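Maltose/maltodextrin-binding protein (Thermus thermophilus, PDB 2GH9) binds maltotriose between its two lobes, as a periplasmic solute-binding protein that probably delivers malto-oligosaccharides to a membrane transporter. Local coordinates at residues A[211-215]-A[216-220]; A[359-363]-A[364-368]. One frame throughout, in Å; residues are numbered along the deposited sequence.

Contact 1: residues A[211-215]-A[216-220]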
# COMPACT_ATOMS: atom_id res chain seq x y z
N GLU A 211 -5.39 -22.78 2.41
CA GLU A 211 -6.19 -22.40 1.27
C GLU A 211 -7.31 -21.41 1.67
O GLU A 211 -7.81 -21.41 2.81
CB GLU A 211 -6.76 -23.67 0.61
CG GLU A 211 -7.88 -23.43 -0.38
CD GLU A 211 -7.45 -22.70 -1.63
OE1 GLU A 211 -6.36 -23.03 -2.17
OE2 GLU A 211 -8.22 -21.83 -2.11
N GLY A 212 -7.65 -20.53 0.74
CA GLY A 212 -8.76 -19.62 0.93
C GLY A 212 -8.43 -18.29 1.58
O GLY A 212 -9.25 -17.38 1.57
N VAL A 213 -7.23 -18.16 2.14
CA VAL A 213 -6.92 -16.96 2.93
C VAL A 213 -6.58 -15.76 2.02
O VAL A 213 -5.51 -15.70 1.40
CB VAL A 213 -5.80 -17.20 3.96
CG1 VAL A 213 -5.69 -16.00 4.91
CG2 VAL A 213 -6.10 -18.48 4.76
N ASP A 214 -7.51 -14.82 1.98
CA ASP A 214 -7.34 -13.58 1.24
C ASP A 214 -7.32 -12.40 2.22
O ASP A 214 -7.32 -12.60 3.43
CB ASP A 214 -8.43 -13.44 0.16
CG ASP A 214 -9.83 -13.46 0.72
OD1 ASP A 214 -10.01 -13.41 1.96
OD2 ASP A 214 -10.77 -13.57 -0.11
N TYR A 215 -7.31 -11.18 1.71
CA TYR A 215 -7.26 -10.02 2.58
C TYR A 215 -8.31 -10.09 3.69
O TYR A 215 -7.98 -9.91 4.85
CB TYR A 215 -7.44 -8.70 1.79
CG TYR A 215 -7.19 -7.55 2.71
CD1 TYR A 215 -5.89 -7.09 2.93
CD2 TYR A 215 -8.22 -7.00 3.45
CE1 TYR A 215 -5.65 -6.06 3.85
CE2 TYR A 215 -7.99 -5.99 4.35
CZ TYR A 215 -6.70 -5.52 4.54
OH TYR A 215 -6.50 -4.53 5.45
N GLY A 216 -9.56 -10.35 3.33
CA GLY A 216 -10.66 -10.29 4.30
C GLY A 216 -10.63 -11.34 5.39
O GLY A 216 -11.01 -11.08 6.54
N VAL A 217 -10.18 -12.54 5.02
CA VAL A 217 -10.07 -13.65 5.96
C VAL A 217 -9.06 -13.30 7.05
O VAL A 217 -9.36 -13.41 8.25
CB VAL A 217 -9.66 -14.94 5.21
CG1 VAL A 217 -9.32 -16.06 6.19
CG2 VAL A 217 -10.76 -15.36 4.21
N ALA A 218 -7.88 -12.84 6.63
CA ALA A 218 -6.83 -12.50 7.60
C ALA A 218 -7.19 -11.26 8.41
O ALA A 218 -6.98 -11.21 9.62
CB ALA A 218 -5.48 -12.31 6.89
N ASP A 219 -7.71 -10.24 7.73
CA ASP A 219 -8.07 -9.01 8.40
C ASP A 219 -9.20 -9.25 9.38
O ASP A 219 -9.18 -8.72 10.50
CB ASP A 219 -8.47 -7.95 7.39
CG ASP A 219 -8.67 -6.60 8.04
OD1 ASP A 219 -7.77 -6.15 8.78
OD2 ASP A 219 -9.73 -6.00 7.80
N GLY A 220 -10.19 -10.04 8.95
CA GLY A 220 -11.35 -10.38 9.80
C GLY A 220 -10.91 -11.08 11.07
O GLY A 220 -11.29 -10.69 12.18
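D214 takes the N-cap of helix 215-224, and its carboxylate reaches forward over the first turn to accept from the backbone of V217. The bond from V217 N to D214 OD1 is 3.2 Å long and fairly straight, 159° at the hydrogen, and the donor meets the oxygen nearly head-on along its C-O bond. With chi1 at 58°, CG of D214 is tucked between its own backbone N and carbonyl carbon, which brings OD1 within reach of V217 N. The same OD1 also lies 3.1 Å from V217 CG2, so this valine branch sits close beside the capping oxygen. A negative charge here would probably also suit the positive end of the helix dipole.

The main chain takes over at once: A218 N donates to D214 O at 3.3 Å and D219 N to Y215 O at 2.9 Å, the first i to i+4 bonds of the helix.

Apolar contact lies on another side of the cap. CG1 of V213 meets CG1 of V217 at 3.8 Å, the two side chains crossing at about a right angle, and CB of A218 makes a looser contact with V213 CG1.

Y215 and D219, one turn apart, run side by side and point the same way. The ring touches through CE2, 3.6 Å from D219 CB, with ring and carboxylate planes 36° apart. Their polar ends go elsewhere: Y215 OH bonds N232 ND2, and D219 OD1 bonds Y240 OH.

Y215 also touches a bound glucose unit, so this helix start borders the sugar pocket, while A218 and D219 pack on strand 227-232.

Contact 2: residues A[359-363]-A[364-368]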
# COMPACT_ATOMS: atom_id res chain seq x y z
N PRO A 359 1.32 -28.23 -4.10
CA PRO A 359 2.71 -28.59 -3.72
C PRO A 359 3.65 -28.87 -4.90
O PRO A 359 4.85 -28.57 -4.82
CB PRO A 359 2.52 -29.86 -2.90
CG PRO A 359 1.15 -29.77 -2.36
CD PRO A 359 0.33 -29.07 -3.40
N ASP A 360 3.11 -29.43 -5.99
CA ASP A 360 3.91 -29.89 -7.13
C ASP A 360 4.13 -28.80 -8.19
O ASP A 360 4.55 -29.10 -9.32
CB ASP A 360 3.23 -31.09 -7.78
CG ASP A 360 3.51 -32.42 -7.07
OD1 ASP A 360 3.43 -32.51 -5.81
OD2 ASP A 360 3.77 -33.40 -7.82
N SER A 361 3.85 -27.54 -7.86
CA SER A 361 3.92 -26.47 -8.84
C SER A 361 5.37 -26.20 -9.25
O SER A 361 6.25 -26.04 -8.40
CB SER A 361 3.25 -25.20 -8.30
OG SER A 361 3.99 -24.64 -7.23
N ASN A 362 5.61 -26.17 -10.55
CA ASN A 362 6.93 -25.89 -11.10
C ASN A 362 7.23 -24.40 -10.93
O ASN A 362 6.87 -23.59 -11.78
CB ASN A 362 7.01 -26.32 -12.57
CG ASN A 362 8.42 -26.24 -13.14
OD1 ASN A 362 9.21 -25.38 -12.77
ND2 ASN A 362 8.71 -27.13 -14.07
N VAL A 363 7.88 -24.07 -9.82
CA VAL A 363 8.26 -22.69 -9.52
C VAL A 363 9.16 -22.08 -10.61
O VAL A 363 9.00 -20.92 -10.98
CB VAL A 363 8.98 -22.64 -8.15
CG1 VAL A 363 9.75 -21.39 -8.01
CG2 VAL A 363 7.97 -22.80 -7.01
N LYS A 364 10.09 -22.89 -11.12
CA LYS A 364 10.98 -22.49 -12.21
C LYS A 364 10.22 -22.02 -13.47
O LYS A 364 10.54 -20.98 -14.04
CB LYS A 364 11.90 -23.67 -12.58
CG LYS A 364 13.04 -23.35 -13.56
CD LYS A 364 14.41 -23.32 -12.86
CE LYS A 364 15.52 -23.79 -13.79
NZ LYS A 364 15.53 -23.07 -15.09
N LYS A 365 9.23 -22.79 -13.89
CA LYS A 365 8.46 -22.47 -15.11
C LYS A 365 7.44 -21.35 -14.88
O LYS A 365 7.25 -20.49 -15.75
CB LYS A 365 7.74 -23.70 -15.65
CG LYS A 365 8.67 -24.72 -16.31
CD LYS A 365 7.88 -25.89 -16.94
CE LYS A 365 8.83 -26.93 -17.56
NZ LYS A 365 8.13 -28.23 -17.90
N ILE A 366 6.79 -21.38 -13.71
CA ILE A 366 5.87 -20.32 -13.29
C ILE A 366 6.57 -18.97 -13.38
O ILE A 366 6.04 -18.04 -14.00
CB ILE A 366 5.32 -20.57 -11.85
CG1 ILE A 366 4.33 -21.74 -11.87
CG2 ILE A 366 4.63 -19.29 -11.30
CD1 ILE A 366 3.82 -22.16 -10.52
N VAL A 367 7.77 -18.87 -12.82
CA VAL A 367 8.54 -17.63 -12.88
C VAL A 367 8.92 -17.27 -14.33
O VAL A 367 8.89 -16.09 -14.72
CB VAL A 367 9.81 -17.69 -11.99
CG1 VAL A 367 10.67 -16.44 -12.17
CG2 VAL A 367 9.42 -17.88 -10.52
N GLU A 368 9.30 -18.28 -15.12
CA GLU A 368 9.63 -18.06 -16.54
C GLU A 368 8.44 -17.46 -17.30
O GLU A 368 8.59 -16.47 -18.02
CB GLU A 368 10.11 -19.36 -17.21
CG GLU A 368 11.57 -19.73 -16.90
CD GLU A 368 12.03 -21.09 -17.47
OE1 GLU A 368 11.19 -21.89 -17.95
OE2 GLU A 368 13.25 -21.34 -17.41
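N362 carries CG anti to its backbone N (chi1 -172°), which swings the amide forward over the next turn, where K365, with CG anti to its carbonyl carbon (chi1 -73°), sends an extended chain past it. OD1 of N362 accepts from K365 N at 2.8 Å; the donor sits above the carbonyl plane, 58° out of it, rather than on a lone pair. On the other branch, ND2 lies against the aliphatic part of the lysine, 3.2 Å from K365 CD. N362 is thus the N-cap of helix 363-378, its side chain gripping one early amide while its own O receives I366 N at 2.9 Å. With an alanine here, K365 N is likely to lose its capping acceptor, and the lysine methylenes the amide they cross. V367 N bonds V363 O at 3.0 Å, carrying the helical pattern on by one residue. CD1 of I366 reaches back to S361 CB, 3.8 Å away and just ahead of the cap, and I366 also packs on A351 and L354 of helix 341-357. The hydroxyl of S361 is held by A355 O at the end of that helix and by K200 NZ, while V363 touches E193 and V367 touches L196 of helix 189-204.

Overall arrangement
Both contacts are helix starts with an N-cap side chain, D214 in contact 1 and N362 in contact 2, and they come in that order along the chain. Their centres lie about 24 Å apart and their nearest atoms about 9 Å, so they do not touch. Helix 189-204 relates them: it runs into the loop holding 211-215, and it packs against 359-363 and 364-368. Contact 1 sits beside strand 227-232 of the four-stranded sheet and starts a helix that borders the sugar pocket through Y215. Contact 2 lies farther out, its centre about 27 Å from that of the chain, and starts the C-terminal helix, packing it on helices 341-357 and 189-204.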